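Local coordinates for protein ribokinase (Giardia lamblia, PDB 6WHJ) that probably phosphorylates D-ribose at O-5 with ATP and magnesium, giving D-ribose 5-phosphate, as a homodimeric kinase of the PfkB family, at residues 296-300 with 301-305; 311-314 with 315-319. All coordinates share one frame; numbering follows the deposited sequence.

Contact 1 of 2, residues 296-300 with 301-305; sequences SALND and IDTIA
Asp300 closes the 3-10 turn of 296-299 and starts helix 301-318, its extended backbone turning the chain into the first helical turn, where Ile304 N donates to Asp300 O at 3.1 Å. This is a helix N-cap: the same residue supplies the first main-chain acceptor and a side-chain acceptor for an amide at the start of the helix. With chi1 at 180°, CG points away from the backbone N, and the carboxylate reaches forward to the first turn of the helix. Its OD1 receives Asp302 N at 2.9 Å, the amide arriving from above the carboxylate plane, 61° out of it. The acidic group at this helix end would probably be stabilised by the helix dipole. The carboxylate of Asp302 is turned 76° from that of Asp300, with their OD1 atoms 3.9 Å apart; this proximity of like charges is probably eased by Arg256 of strand 255-258, which forms a salt bridge with Asp302.

Thr303 faces back toward the 3-10 turn, crossing the Asp300 side chain at about a right angle. Its OG1 gives a weak hydrogen bond to Ala297 O, an oxygen that also accepts from Asp300 N within the turn. On the buried side, Leu298 and Ile304 both pack on Leu284 of helix 272-287, while Ile301 and Ile304 reach Phe235 of strand 235-239, so the junction is seated between a helix and the central sheet. The CG1 branch of Ile304 runs back past the carbonyl of Asp300, and its terminal CD1 packs 3.5 Å from Leu298 O.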
loop_
_atom_site.group_PDB
_atom_site.type_symbol
_atom_site.label_atom_id
_atom_site.label_comp_id
_atom_site.label_asym_id
_atom_site.label_seq_id
_atom_site.Cartn_x
_atom_site.Cartn_y
_atom_site.Cartn_z
ATOM N N SER B 296 -8.330 -43.895 -4.222
ATOM C CA SER B 296 -7.401 -44.370 -3.206
ATOM C C SER B 296 -5.970 -44.404 -3.724
ATOM O O SER B 296 -5.056 -44.740 -2.961
ATOM C CB SER B 296 -7.818 -45.755 -2.711
ATOM O OG SER B 296 -7.807 -46.707 -3.761
ATOM N N ALA B 297 -5.767 -44.105 -5.011
ATOM C CA ALA B 297 -4.430 -43.811 -5.510
ATOM C C ALA B 297 -3.856 -42.588 -4.818
ATOM O O ALA B 297 -2.632 -42.439 -4.731
ATOM C CB ALA B 297 -4.455 -43.595 -7.019
ATOM N N LEU B 298 -4.719 -41.689 -4.340
ATOM C CA LEU B 298 -4.234 -40.527 -3.609
ATOM C C LEU B 298 -3.714 -40.888 -2.224
ATOM O O LEU B 298 -3.295 -39.988 -1.487
ATOM C CB LEU B 298 -5.333 -39.472 -3.498
ATOM C CG LEU B 298 -5.952 -39.040 -4.834
ATOM C CD1 LEU B 298 -6.957 -37.916 -4.641
ATOM C CD2 LEU B 298 -4.910 -38.672 -5.863
ATOM N N ASN B 299 -3.746 -42.166 -1.850
ATOM C CA ASN B 299 -3.162 -42.645 -0.604
ATOM C C ASN B 299 -1.753 -43.205 -0.791
ATOM O O ASN B 299 -1.142 -43.636 0.189
ATOM C CB ASN B 299 -4.050 -43.726 0.013
ATOM C CG ASN B 299 -5.419 -43.209 0.417
ATOM O OD1 ASN B 299 -5.626 -42.005 0.609
ATOM N ND2 ASN B 299 -6.375 -44.128 0.536
ATOM N N ASP B 300 -1.245 -43.230 -2.026
ATOM C CA ASP B 300 0.071 -43.755 -2.374
ATOM C C ASP B 300 1.079 -42.613 -2.454
ATOM O O ASP B 300 0.826 -41.603 -3.118
ATOM C CB ASP B 300 0.004 -44.504 -3.710
ATOM C CG ASP B 300 1.357 -45.085 -4.152
ATOM O OD1 ASP B 300 2.382 -44.884 -3.461
ATOM O OD2 ASP B 300 1.401 -45.735 -5.224
ATOM N N ILE B 301 2.224 -42.775 -1.778
ATOM C CA ILE B 301 3.185 -41.676 -1.717
ATOM C C ILE B 301 3.827 -41.442 -3.078
ATOM O O ILE B 301 4.224 -40.317 -3.393
ATOM C CB ILE B 301 4.251 -41.917 -0.635
ATOM C CG1 ILE B 301 4.985 -40.609 -0.338
ATOM C CG2 ILE B 301 5.249 -42.958 -1.095
ATOM C CD1 ILE B 301 6.056 -40.729 0.710
ATOM N N ASP B 302 3.918 -42.470 -3.920
ATOM C CA ASP B 302 4.491 -42.241 -5.242
ATOM C C ASP B 302 3.532 -41.469 -6.147
ATOM O O ASP B 302 3.984 -40.669 -6.980
ATOM C CB ASP B 302 4.912 -43.567 -5.874
ATOM C CG ASP B 302 6.121 -44.162 -5.189
ATOM O OD1 ASP B 302 6.064 -45.340 -4.761
ATOM O OD2 ASP B 302 7.129 -43.431 -5.047
ATOM N N THR B 303 2.216 -41.679 -5.987
ATOM C CA THR B 303 1.241 -40.860 -6.701
ATOM C C THR B 303 1.347 -39.407 -6.273
ATOM O O THR B 303 1.293 -38.501 -7.110
ATOM C CB THR B 303 -0.179 -41.381 -6.463
ATOM O OG1 THR B 303 -0.283 -42.749 -6.891
ATOM C CG2 THR B 303 -1.192 -40.530 -7.231
ATOM N N ILE B 304 1.490 -39.169 -4.965
ATOM C CA ILE B 304 1.707 -37.817 -4.460
ATOM C C ILE B 304 2.993 -37.251 -5.036
ATOM O O ILE B 304 3.071 -36.063 -5.375
ATOM C CB ILE B 304 1.728 -37.816 -2.919
ATOM C CG1 ILE B 304 0.488 -38.532 -2.374
ATOM C CG2 ILE B 304 1.866 -36.396 -2.365
ATOM C CD1 ILE B 304 -0.822 -37.883 -2.775
ATOM N N ALA B 305 4.022 -38.096 -5.159
ATOM C CA ALA B 305 5.292 -37.633 -5.708
ATOM C C ALA B 305 5.158 -37.248 -7.176
ATOM O O ALA B 305 5.711 -36.229 -7.601
ATOM C CB ALA B 305 6.368 -38.702 -5.534
#

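Contact 2 of 2, residues 311-314 with 315-319; sequences ASVA and AGISV
Chi1 of -64° swings Ile317 CG1 to the side of its backbone N, so that the branch turns back along the preceding helical turn toward Val313. There CG1 lies next to Val313 O, and CD1 meets Val313 CG1 at 4.3 Å, an apolar i to i+4 pair. A chi1 of 66° tucks Ser318 OG between its own backbone N and carbonyl carbon, from where it donates to Ala315 O at 2.6 Å; that oxygen also accepts Val319 N, so two donors grip one carbonyl near the C-terminal end of helix 301-318. Regular alpha-helical bonds link the turns, the amides of Ala315 to Ser318 donating in order to the carbonyls of Ala311 to Ala314. Ser318 is predicted to contribute to the potassium site along with Arg321 and Ser327, consistent with this helix end leading into the monovalent-cation loop of ribokinases. The helix is wedged between two others: Ala311 and Ser312 pack on Phe276 of helix 272-287, while Val313 and Ile317 press on Ala337 of helix 331-341, and Val319 shares backbone hydrogen bonds with Ile267.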
loop_
_atom_site.group_PDB
_atom_site.type_symbol
_atom_site.label_atom_id
_atom_site.label_comp_id
_atom_site.label_asym_id
_atom_site.label_seq_id
_atom_site.Cartn_x
_atom_site.Cartn_y
_atom_site.Cartn_z
ATOM N N ALA B 311 4.081 -30.328 -10.491
ATOM C CA ALA B 311 3.964 -28.985 -9.932
ATOM C C ALA B 311 5.299 -28.258 -9.966
ATOM O O ALA B 311 5.335 -27.038 -10.163
ATOM C CB ALA B 311 3.417 -29.048 -8.506
ATOM N N SER B 312 6.405 -28.986 -9.769
ATOM C CA SER B 312 7.729 -28.364 -9.847
ATOM C C SER B 312 8.008 -27.805 -11.240
ATOM O O SER B 312 8.497 -26.679 -11.378
ATOM C CB SER B 312 8.814 -29.371 -9.455
ATOM O OG SER B 312 8.602 -29.840 -8.138
ATOM N N VAL B 313 7.686 -28.569 -12.285
ATOM C CA VAL B 313 7.939 -28.114 -13.646
ATOM C C VAL B 313 7.125 -26.859 -13.934
ATOM O O VAL B 313 7.629 -25.896 -14.530
ATOM C CB VAL B 313 7.635 -29.249 -14.646
ATOM C CG1 VAL B 313 7.739 -28.766 -16.094
ATOM C CG2 VAL B 313 8.566 -30.431 -14.410
ATOM N N ALA B 314 5.858 -26.841 -13.507
ATOM C CA ALA B 314 5.033 -25.658 -13.716
ATOM C C ALA B 314 5.557 -24.468 -12.921
ATOM O O ALA B 314 5.618 -23.346 -13.440
ATOM C CB ALA B 314 3.583 -25.959 -13.358
ATOM N N ALA B 315 5.951 -24.687 -11.666
ATOM C CA ALA B 315 6.501 -23.589 -10.876
ATOM C C ALA B 315 7.841 -23.127 -11.437
ATOM O O ALA B 315 8.136 -21.923 -11.452
ATOM C CB ALA B 315 6.643 -24.007 -9.412
ATOM N N GLY B 316 8.652 -24.064 -11.928
ATOM C CA GLY B 316 9.922 -23.686 -12.518
ATOM C C GLY B 316 9.762 -22.848 -13.770
ATOM O O GLY B 316 10.622 -22.022 -14.082
ATOM N N ILE B 317 8.686 -23.069 -14.525
ATOM C CA ILE B 317 8.423 -22.201 -15.665
ATOM C C ILE B 317 7.952 -20.831 -15.194
ATOM O O ILE B 317 8.387 -19.801 -15.722
ATOM C CB ILE B 317 7.424 -22.865 -16.632
ATOM C CG1 ILE B 317 8.039 -24.139 -17.233
ATOM C CG2 ILE B 317 7.011 -21.894 -17.733
ATOM C CD1 ILE B 317 7.052 -25.018 -18.004
ATOM N N SER B 318 7.081 -20.794 -14.175
ATOM C CA SER B 318 6.514 -19.528 -13.710
ATOM C C SER B 318 7.584 -18.569 -13.189
ATOM O O SER B 318 7.446 -17.348 -13.337
ATOM C CB SER B 318 5.468 -19.784 -12.623
ATOM O OG SER B 318 6.063 -20.317 -11.455
ATOM N N VAL B 319 8.651 -19.088 -12.572
ATOM C CA VAL B 319 9.697 -18.206 -12.063
ATOM C C VAL B 319 10.544 -17.598 -13.169
ATOM O O VAL B 319 11.309 -16.667 -12.896
ATOM C CB VAL B 319 10.629 -18.909 -11.050
ATOM C CG1 VAL B 319 9.891 -19.196 -9.752
ATOM C CG2 VAL B 319 11.218 -20.178 -11.637
#

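Overall arrangement
Following the chain, the loop after helix 272-287 leads into contact 1, where residues 296-300 turn into the start of helix 301-318; contact 2 comes later, toward the C-terminal end of that helix. The two follow in series, neither nested nor crossed, with centres about 21 Å apart and nearest atoms about 7 Å apart. Each joins consecutive residues, so neither closes a long loop. Helix 272-287 runs beside both, and Phe280 touches Ile304 at one end and Ala311 further on. Contact 1 ties the helix start to strands 235-239 and 255-258, whereas contact 2 joins the C-terminal part of the helix to helix 331-341 and lies at the predicted potassium site.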